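Local coordinates for restriction endonuclease S subunits (Thermoanaerobacter tengcongensis, PDB 3OKG), which probably recognises DNA as the specificity subunit of a type I methyltransferase built from M and S polypeptides, at residues G25-C35 and V164-P173; L257-F266 and A306-A314. All coordinates share one frame; numbering follows the deposited sequence.

Contact 1 (G25-C35 and V164-P173)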
loop_
_atom_site.group_PDB
_atom_site.type_symbol
_atom_site.label_atom_id
_atom_site.label_comp_id
_atom_site.label_asym_id
_atom_site.label_seq_id
_atom_site.Cartn_x
_atom_site.Cartn_y
_atom_site.Cartn_z
ATOM N N GLY A 25 24.197 -5.388 -32.109
ATOM C CA GLY A 25 25.306 -5.855 -31.300
ATOM C C GLY A 25 24.901 -6.743 -30.132
ATOM O O GLY A 25 25.727 -7.482 -29.609
ATOM N N TRP A 26 23.643 -6.662 -29.703
ATOM C CA TRP A 26 23.155 -7.602 -28.691
ATOM C C TRP A 26 22.855 -8.945 -29.347
ATOM O O TRP A 26 22.653 -9.014 -30.555
ATOM C CB TRP A 26 21.874 -7.083 -28.077
ATOM C CG TRP A 26 21.937 -5.830 -27.290
ATOM C CD1 TRP A 26 22.756 -4.751 -27.479
ATOM C CD2 TRP A 26 21.058 -5.490 -26.225
ATOM N NE1 TRP A 26 22.451 -3.772 -26.572
ATOM C CE2 TRP A 26 21.403 -4.204 -25.791
ATOM C CE3 TRP A 26 20.012 -6.175 -25.575
ATOM C CZ2 TRP A 26 20.754 -3.572 -24.731
ATOM C CZ3 TRP A 26 19.349 -5.531 -24.530
ATOM C CH2 TRP A 26 19.725 -4.247 -24.116
ATOM N N ARG A 27 22.810 -10.014 -28.562
ATOM C CA ARG A 27 22.402 -11.309 -29.095
ATOM C C ARG A 27 21.521 -12.096 -28.126
ATOM O O ARG A 27 21.552 -11.865 -26.910
ATOM C CB ARG A 27 23.643 -12.146 -29.457
ATOM C CG ARG A 27 24.674 -12.165 -28.349
ATOM C CD ARG A 27 26.048 -12.622 -28.819
ATOM N NE ARG A 27 26.011 -14.050 -28.990
ATOM C CZ ARG A 27 26.633 -14.927 -28.218
ATOM N NH1 ARG A 27 27.413 -14.531 -27.221
ATOM N NH2 ARG A 27 26.474 -16.214 -28.471
ATOM N N TRP A 28 20.748 -13.030 -28.667
ATOM C CA TRP A 28 19.918 -13.920 -27.847
ATOM C C TRP A 28 20.654 -15.223 -27.555
ATOM O O TRP A 28 21.147 -15.863 -28.478
ATOM C CB TRP A 28 18.612 -14.263 -28.572
ATOM C CG TRP A 28 17.582 -13.196 -28.510
ATOM C CD1 TRP A 28 17.202 -12.353 -29.533
ATOM C CD2 TRP A 28 16.788 -12.837 -27.374
ATOM N NE1 TRP A 28 16.223 -11.501 -29.096
ATOM C CE2 TRP A 28 15.949 -11.773 -27.774
ATOM C CE3 TRP A 28 16.716 -13.301 -26.047
ATOM C CZ2 TRP A 28 15.045 -11.164 -26.899
ATOM C CZ3 TRP A 28 15.808 -12.704 -25.179
ATOM C CH2 TRP A 28 14.971 -11.649 -25.618
ATOM N N VAL A 29 20.713 -15.613 -26.278
ATOM C CA VAL A 29 21.302 -16.891 -25.882
ATOM C C VAL A 29 20.467 -17.554 -24.792
ATOM O O VAL A 29 19.655 -16.895 -24.147
ATOM C CB VAL A 29 22.710 -16.684 -25.317
ATOM C CG1 VAL A 29 23.578 -16.072 -26.360
ATOM C CG2 VAL A 29 22.669 -15.795 -24.021
ATOM N N ARG A 30 20.660 -18.857 -24.576
ATOM C CA ARG A 30 20.112 -19.473 -23.370
ATOM C C ARG A 30 20.998 -19.032 -22.198
ATOM O O ARG A 30 22.200 -18.882 -22.360
ATOM C CB ARG A 30 20.079 -21.007 -23.487
ATOM C CG ARG A 30 18.996 -21.569 -24.473
ATOM C CD ARG A 30 19.113 -23.105 -24.640
ATOM N NE ARG A 30 20.497 -23.463 -24.949
ATOM C CZ ARG A 30 21.064 -23.310 -26.142
ATOM N NH1 ARG A 30 20.363 -22.858 -27.178
ATOM N NH2 ARG A 30 22.342 -23.630 -26.302
ATOM N N LEU A 31 20.397 -18.836 -21.033
ATOM C CA LEU A 31 21.144 -18.385 -19.859
ATOM C C LEU A 31 22.363 -19.292 -19.666
ATOM O O LEU A 31 23.480 -18.822 -19.431
ATOM C CB LEU A 31 20.234 -18.455 -18.636
ATOM C CG LEU A 31 20.826 -18.094 -17.276
ATOM C CD1 LEU A 31 21.422 -16.695 -17.339
ATOM C CD2 LEU A 31 19.693 -18.199 -16.237
ATOM N N GLY A 32 22.143 -20.596 -19.762
ATOM C CA GLY A 32 23.193 -21.579 -19.521
ATOM C C GLY A 32 24.440 -21.376 -20.380
ATOM O O GLY A 32 25.545 -21.754 -19.994
ATOM N N GLU A 33 24.269 -20.766 -21.547
ATOM C CA GLU A 33 25.385 -20.564 -22.457
ATOM C C GLU A 33 26.400 -19.585 -21.893
ATOM O O GLU A 33 27.547 -19.582 -22.301
ATOM C CB GLU A 33 24.886 -20.029 -23.813
ATOM C CG GLU A 33 24.020 -21.001 -24.624
ATOM C CD GLU A 33 23.749 -20.435 -26.027
ATOM O OE1 GLU A 33 24.673 -20.431 -26.847
ATOM O OE2 GLU A 33 22.645 -19.931 -26.270
ATOM N N VAL A 34 25.965 -18.716 -20.986
ATOM C CA VAL A 34 26.899 -17.775 -20.360
ATOM C C VAL A 34 27.110 -18.104 -18.867
ATOM O O VAL A 34 27.538 -17.261 -18.094
ATOM C CB VAL A 34 26.458 -16.303 -20.592
ATOM C CG1 VAL A 34 26.348 -16.026 -22.074
ATOM C CG2 VAL A 34 25.119 -16.019 -19.898
ATOM N N CYS A 35 26.877 -19.362 -18.490
ATOM C CA CYS A 35 27.135 -19.818 -17.127
ATOM C C CYS A 35 28.279 -20.827 -17.080
ATOM O O CYS A 35 28.618 -21.443 -18.095
ATOM C CB CYS A 35 25.885 -20.496 -16.546
ATOM S SG CYS A 35 24.523 -19.343 -16.229
ATOM N N VAL A 164 15.706 -23.463 -15.778
ATOM C CA VAL A 164 16.188 -22.084 -15.653
ATOM C C VAL A 164 17.342 -21.811 -16.636
ATOM O O VAL A 164 17.346 -20.799 -17.349
ATOM C CB VAL A 164 16.598 -21.785 -14.194
ATOM C CG1 VAL A 164 17.153 -20.336 -14.048
ATOM C CG2 VAL A 164 15.395 -22.028 -13.228
ATOM N N TYR A 165 18.312 -22.713 -16.694
ATOM C CA TYR A 165 19.447 -22.519 -17.593
ATOM C C TYR A 165 18.980 -22.456 -19.055
ATOM O O TYR A 165 19.642 -21.857 -19.890
ATOM C CB TYR A 165 20.491 -23.630 -17.454
ATOM C CG TYR A 165 21.172 -23.717 -16.102
ATOM C CD1 TYR A 165 21.709 -22.573 -15.483
ATOM C CD2 TYR A 165 21.324 -24.934 -15.471
ATOM C CE1 TYR A 165 22.355 -22.662 -14.232
ATOM C CE2 TYR A 165 21.975 -25.038 -14.248
ATOM C CZ TYR A 165 22.495 -23.899 -13.634
ATOM O OH TYR A 165 23.112 -24.023 -12.394
ATOM N N ASN A 166 17.834 -23.061 -19.355
ATOM C CA ASN A 166 17.353 -23.100 -20.738
ATOM C C ASN A 166 16.617 -21.851 -21.190
ATOM O O ASN A 166 16.315 -21.688 -22.382
ATOM C CB ASN A 166 16.462 -24.341 -20.958
ATOM C CG ASN A 166 17.278 -25.609 -21.073
ATOM O OD1 ASN A 166 18.472 -25.559 -21.379
ATOM N ND2 ASN A 166 16.640 -26.763 -20.831
ATOM N N THR A 167 16.322 -20.954 -20.253
ATOM C CA THR A 167 15.551 -19.771 -20.619
ATOM C C THR A 167 16.380 -18.896 -21.546
ATOM O O THR A 167 17.603 -18.898 -21.462
ATOM C CB THR A 167 15.051 -18.952 -19.373
ATOM O OG1 THR A 167 16.172 -18.449 -18.633
ATOM C CG2 THR A 167 14.126 -19.802 -18.461
ATOM N N LEU A 168 15.712 -18.154 -22.432
ATOM C CA LEU A 168 16.390 -17.215 -23.323
ATOM C C LEU A 168 16.593 -15.858 -22.674
ATOM O O LEU A 168 15.687 -15.359 -22.020
ATOM C CB LEU A 168 15.542 -16.979 -24.588
ATOM C CG LEU A 168 15.427 -18.164 -25.532
ATOM C CD1 LEU A 168 14.641 -17.760 -26.829
ATOM C CD2 LEU A 168 16.821 -18.673 -25.870
ATOM N N ILE A 169 17.751 -15.238 -22.916
ATOM C CA ILE A 169 18.051 -13.924 -22.367
ATOM C C ILE A 169 18.693 -13.032 -23.439
ATOM O O ILE A 169 19.432 -13.521 -24.270
ATOM C CB ILE A 169 19.044 -14.028 -21.157
ATOM C CG1 ILE A 169 20.378 -14.661 -21.572
ATOM C CG2 ILE A 169 18.379 -14.789 -19.984
ATOM C CD1 ILE A 169 21.617 -14.252 -20.643
ATOM N N PRO A 170 18.405 -11.722 -23.402
ATOM C CA PRO A 170 19.050 -10.774 -24.299
ATOM C C PRO A 170 20.428 -10.454 -23.737
ATOM O O PRO A 170 20.565 -10.192 -22.532
ATOM C CB PRO A 170 18.172 -9.526 -24.185
ATOM C CG PRO A 170 17.440 -9.653 -22.923
ATOM C CD PRO A 170 17.642 -11.030 -22.360
ATOM N N LEU A 171 21.436 -10.462 -24.592
ATOM C CA LEU A 171 22.803 -10.284 -24.120
ATOM C C LEU A 171 23.546 -9.146 -24.826
ATOM O O LEU A 171 24.067 -9.344 -25.919
ATOM C CB LEU A 171 23.552 -11.593 -24.300
ATOM C CG LEU A 171 24.935 -11.650 -23.627
ATOM C CD1 LEU A 171 24.766 -11.873 -22.154
ATOM C CD2 LEU A 171 25.746 -12.792 -24.224
ATOM N N PRO A 172 23.584 -7.965 -24.209
ATOM C CA PRO A 172 24.412 -6.872 -24.738
ATOM C C PRO A 172 25.890 -7.202 -24.591
ATOM O O PRO A 172 26.237 -8.161 -23.886
ATOM C CB PRO A 172 24.105 -5.706 -23.804
ATOM C CG PRO A 172 22.903 -6.162 -22.943
ATOM C CD PRO A 172 23.032 -7.639 -22.884
ATOM N N PRO A 173 26.762 -6.397 -25.218
ATOM C CA PRO A 173 28.192 -6.451 -24.870
ATOM C C PRO A 173 28.387 -6.177 -23.397
ATOM O O PRO A 173 27.573 -5.466 -22.767
ATOM C CB PRO A 173 28.809 -5.290 -25.674
ATOM C CG PRO A 173 27.870 -5.067 -26.808
ATOM C CD PRO A 173 26.476 -5.413 -26.277
#

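Contact 2 (L257-F266 and A306-A314)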
loop_
_atom_site.group_PDB
_atom_site.type_symbol
_atom_site.label_atom_id
_atom_site.label_comp_id
_atom_site.label_asym_id
_atom_site.label_seq_id
_atom_site.Cartn_x
_atom_site.Cartn_y
_atom_site.Cartn_z
ATOM N N LEU A 257 -38.924 5.911 3.300
ATOM C CA LEU A 257 -37.603 6.524 3.172
ATOM C C LEU A 257 -36.532 5.588 3.701
ATOM O O LEU A 257 -36.798 4.799 4.615
ATOM C CB LEU A 257 -37.544 7.841 3.966
ATOM C CG LEU A 257 -38.346 9.035 3.453
ATOM C CD1 LEU A 257 -38.217 10.198 4.422
ATOM C CD2 LEU A 257 -37.890 9.433 2.051
ATOM N N PRO A 258 -35.307 5.685 3.150
ATOM C CA PRO A 258 -34.226 4.857 3.703
ATOM C C PRO A 258 -34.101 5.118 5.190
ATOM O O PRO A 258 -34.362 6.236 5.642
ATOM C CB PRO A 258 -32.981 5.343 2.949
ATOM C CG PRO A 258 -33.524 5.924 1.666
ATOM C CD PRO A 258 -34.865 6.514 2.015
ATOM N N PHE A 259 -33.711 4.103 5.948
ATOM C CA PHE A 259 -33.648 4.241 7.394
ATOM C C PHE A 259 -32.259 3.891 7.871
ATOM O O PHE A 259 -31.707 2.847 7.501
ATOM C CB PHE A 259 -34.689 3.346 8.088
ATOM C CG PHE A 259 -34.511 3.251 9.584
ATOM C CD1 PHE A 259 -35.059 4.205 10.424
ATOM C CD2 PHE A 259 -33.797 2.203 10.145
ATOM C CE1 PHE A 259 -34.892 4.114 11.804
ATOM C CE2 PHE A 259 -33.619 2.101 11.514
ATOM C CZ PHE A 259 -34.173 3.062 12.351
ATOM N N PHE A 260 -31.689 4.769 8.689
ATOM C CA PHE A 260 -30.363 4.519 9.233
ATOM C C PHE A 260 -30.405 4.503 10.754
ATOM O O PHE A 260 -30.711 5.515 11.403
ATOM C CB PHE A 260 -29.355 5.554 8.704
ATOM C CG PHE A 260 -29.395 5.730 7.208
ATOM C CD1 PHE A 260 -28.993 4.703 6.363
ATOM C CD2 PHE A 260 -29.834 6.920 6.644
ATOM C CE1 PHE A 260 -29.032 4.863 4.993
ATOM C CE2 PHE A 260 -29.874 7.093 5.262
ATOM C CZ PHE A 260 -29.472 6.058 4.435
ATOM N N GLN A 261 -30.102 3.338 11.308
ATOM C CA GLN A 261 -30.232 3.102 12.732
ATOM C C GLN A 261 -29.167 3.848 13.502
ATOM O O GLN A 261 -29.449 4.466 14.530
ATOM C CB GLN A 261 -30.121 1.603 13.037
ATOM C CG GLN A 261 -29.807 1.296 14.489
ATOM C CD GLN A 261 -30.952 1.663 15.407
ATOM O OE1 GLN A 261 -32.102 1.746 14.976
ATOM N NE2 GLN A 261 -30.644 1.895 16.681
ATOM N N GLY A 262 -27.937 3.780 13.010
ATOM C CA GLY A 262 -26.809 4.258 13.776
ATOM C C GLY A 262 -25.519 4.368 12.991
ATOM O O GLY A 262 -25.528 4.377 11.754
ATOM N N LYS A 263 -24.417 4.483 13.725
ATOM C CA LYS A 263 -23.101 4.684 13.119
ATOM C C LYS A 263 -22.787 3.593 12.087
ATOM O O LYS A 263 -22.227 3.871 11.015
ATOM C CB LYS A 263 -22.024 4.744 14.203
ATOM C CG LYS A 263 -20.601 4.696 13.665
ATOM C CD LYS A 263 -19.593 5.127 14.717
ATOM C CE LYS A 263 -18.173 4.718 14.330
ATOM N NZ LYS A 263 -17.788 5.198 12.971
ATOM N N ALA A 264 -23.180 2.359 12.404
ATOM C CA ALA A 264 -22.969 1.229 11.499
ATOM C C ALA A 264 -23.517 1.495 10.103
ATOM O O ALA A 264 -22.985 0.982 9.117
ATOM C CB ALA A 264 -23.580 -0.047 12.080
ATOM N N ASP A 265 -24.566 2.308 10.023
ATOM C CA ASP A 265 -25.208 2.615 8.747
ATOM C C ASP A 265 -24.678 3.899 8.108
ATOM O O ASP A 265 -25.428 4.632 7.461
ATOM C CB ASP A 265 -26.726 2.706 8.922
ATOM C CG ASP A 265 -27.291 1.543 9.715
ATOM O OD1 ASP A 265 -28.009 0.710 9.121
ATOM O OD2 ASP A 265 -27.020 1.462 10.931
ATOM N N PHE A 266 -23.389 4.163 8.287
ATOM C CA PHE A 266 -22.751 5.326 7.678
ATOM C C PHE A 266 -21.691 4.868 6.684
ATOM O O PHE A 266 -21.102 3.799 6.850
ATOM C CB PHE A 266 -22.120 6.216 8.750
ATOM C CG PHE A 266 -23.103 7.107 9.453
ATOM C CD1 PHE A 266 -24.433 7.132 9.070
ATOM C CD2 PHE A 266 -22.696 7.921 10.498
ATOM C CE1 PHE A 266 -25.340 7.952 9.715
ATOM C CE2 PHE A 266 -23.599 8.742 11.147
ATOM C CZ PHE A 266 -24.922 8.758 10.755
ATOM N N ALA A 306 -33.332 12.462 1.293
ATOM C CA ALA A 306 -34.338 12.415 2.344
ATOM C C ALA A 306 -34.278 11.012 2.950
ATOM O O ALA A 306 -34.263 10.020 2.235
ATOM C CB ALA A 306 -35.715 12.707 1.777
ATOM N N CYS A 307 -34.211 10.930 4.266
ATOM C CA CYS A 307 -34.086 9.644 4.933
ATOM C C CYS A 307 -34.642 9.795 6.334
ATOM O O CYS A 307 -35.134 10.869 6.680
ATOM C CB CYS A 307 -32.629 9.185 4.974
ATOM S SG CYS A 307 -31.457 10.312 5.867
ATOM N N CYS A 308 -34.573 8.733 7.135
ATOM C CA CYS A 308 -34.960 8.818 8.542
ATOM C C CYS A 308 -33.986 8.048 9.421
ATOM O O CYS A 308 -33.360 7.084 8.979
ATOM C CB CYS A 308 -36.401 8.350 8.761
ATOM S SG CYS A 308 -36.755 6.700 8.116
ATOM N N ILE A 309 -33.868 8.493 10.668
ATOM C CA ILE A 309 -32.817 8.054 11.566
ATOM C C ILE A 309 -33.356 7.488 12.871
ATOM O O ILE A 309 -34.376 7.954 13.388
ATOM C CB ILE A 309 -31.880 9.241 11.878
ATOM C CG1 ILE A 309 -32.685 10.424 12.457
ATOM C CG2 ILE A 309 -31.156 9.678 10.595
ATOM C CD1 ILE A 309 -31.825 11.521 13.093
ATOM N N GLY A 310 -32.650 6.500 13.411
ATOM C CA GLY A 310 -33.060 5.847 14.637
ATOM C C GLY A 310 -32.285 6.250 15.874
ATOM O O GLY A 310 -31.498 7.200 15.862
ATOM N N ARG A 311 -32.536 5.511 16.953
ATOM C CA ARG A 311 -31.899 5.696 18.262
ATOM C C ARG A 311 -30.466 6.202 18.232
ATOM O O ARG A 311 -30.040 6.919 19.137
ATOM C CB ARG A 311 -31.814 4.345 18.977
ATOM C CG ARG A 311 -32.822 4.045 20.058
ATOM C CD ARG A 311 -32.157 3.045 20.994
ATOM N NE ARG A 311 -33.059 2.087 21.622
ATOM C CZ ARG A 311 -32.642 1.016 22.295
ATOM N NH1 ARG A 311 -31.341 0.774 22.420
ATOM N NH2 ARG A 311 -33.520 0.184 22.841
ATOM N N GLY A 312 -29.701 5.757 17.240
ATOM C CA GLY A 312 -28.259 5.918 17.268
ATOM C C GLY A 312 -27.752 7.230 16.705
ATOM O O GLY A 312 -26.587 7.598 16.923
ATOM N N LEU A 313 -28.624 7.925 15.981
ATOM C CA LEU A 313 -28.245 9.139 15.264
ATOM C C LEU A 313 -28.974 10.385 15.762
ATOM O O LEU A 313 -30.076 10.298 16.302
ATOM C CB LEU A 313 -28.559 8.976 13.780
ATOM C CG LEU A 313 -27.782 7.868 13.063
ATOM C CD1 LEU A 313 -28.124 7.858 11.601
ATOM C CD2 LEU A 313 -26.285 8.077 13.277
ATOM N N ALA A 314 -28.335 11.538 15.583
ATOM C CA ALA A 314 -29.036 12.816 15.550
ATOM C C ALA A 314 -28.777 13.418 14.162
ATOM O O ALA A 314 -27.763 13.124 13.541
ATOM C CB ALA A 314 -28.515 13.738 16.652
#

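Contact 1 (G25-C35 and V164-P173)
W26 lays one face of its indole on P172, whose CG sits 3.6 Å from the centroid of the six-membered ring and only 4° off its normal, a CH-pi contact. P170 CB comes to the edge of the same ring, and P173 CD approaches CD1. With an alanine here, P172 would probably lose the flat surface under its ring, and a gap would open beside P170. From R27 the chain runs antiparallel to strand 168-171. R27 and L171 form a hydrogen-bonded pair: L171 N gives to R27 O at 2.7 Å, while R27 N gives to L171 O. W28 turns to the other face of the ribbon, where its six-membered ring takes P170 CB at 4.2 Å from the centroid, a second CH-pi contact, and its NE1 bonds to the carbonyl of Y20. V29 pairs with I169, and V29 CG2, lodged between its own backbone N and carbonyl carbon (chi1 -61° for CG1), presses on I169 CG1 at 3.5 Å. R30 and L168 form a non-hydrogen-bonded pair whose side chains diverge, and R30 CG passes 3.4 Å from N166 O. L31 N then bonds to T167 O, while its CD1 meets I169 CD1 and its CD2 V164 CG1. G32 N reaches Y165 O at 2.8 Å; a CB on G32 would crowd that oxygen. V34 spreads its branches, CG1 to L171 CD2 and CG2 to I169 CD1. Around this two-stranded antiparallel ribbon, helix 130-137 supplies L133 against L31 and L136 against I169 and P170, strand 118-121 brings I121 to L31 and C35, and I180 of the long helix 174-216 packs on W26 and P172.

Contact 2 (L257-F266 and A306-A314)
F259 and F260 pair with C308 and I309 in two parallel beta bridges near the middle of a mixed sheet in the second specificity domain, strand 257-260 lying next to strand 307-309, flanked by strand 276-277 on the side of 257-260 and by strand 283-284 on the side of 307-309. Three backbone bonds join the two: C308 N to P258 O, F260 N to C308 O at 2.9 Å, and G310 N to F260 O. Two cysteine sulfurs meet phenylalanine rings edge-on. C308 SG lies 5.2 Å from the centroid of the F259 ring and in its plane; C307 SG stands likewise to F260, 4.9 Å from that centroid. C308 SG, held between its own backbone N and carbonyl carbon (chi1 54°), is thereby set beside F259 CD1. C307 also brings CB to within 3.5 Å of F260 CE2. At the start of the strand, L257 CD2 rests on A306 CB at 3.9 Å. F259 extends along C308 and I309 until its CE1 is 3.6 Å from G310 N; the ring of Y250 meets the F259 ring with the planes at about 45°, and C277 touches both F259 and C308. Beyond the bridges the second segment folds into a type I turn from G310 to L313. G310 leaves room for F259: a CB there would collide with F259 CZ and with Q261 OE1. L313 then sends CD1 back to F260 CB. From within the turn, G312 N bonds to Q261 O at 3.0 Å, with the N-H bent to 136°, and a CB on G312 would strike that same oxygen.

Contact 1 closes before contact 2 opens, so the two follow one another in series, each within its own specificity domain. They lie on opposite sides of the chain's centre, 65 Å apart between centres and about 49 Å between nearest atoms, and they share no sheet. The route from one to the other runs through helix 174-216, which starts right after contact 1. Contact 1 is thus tied to the base of that long helix, while contact 2 lies in the sheet of a globular domain at the other end. Such a layout is consistent with a subunit that presents two separate DNA-recognition domains, held apart by helical, coiled-coil spacers.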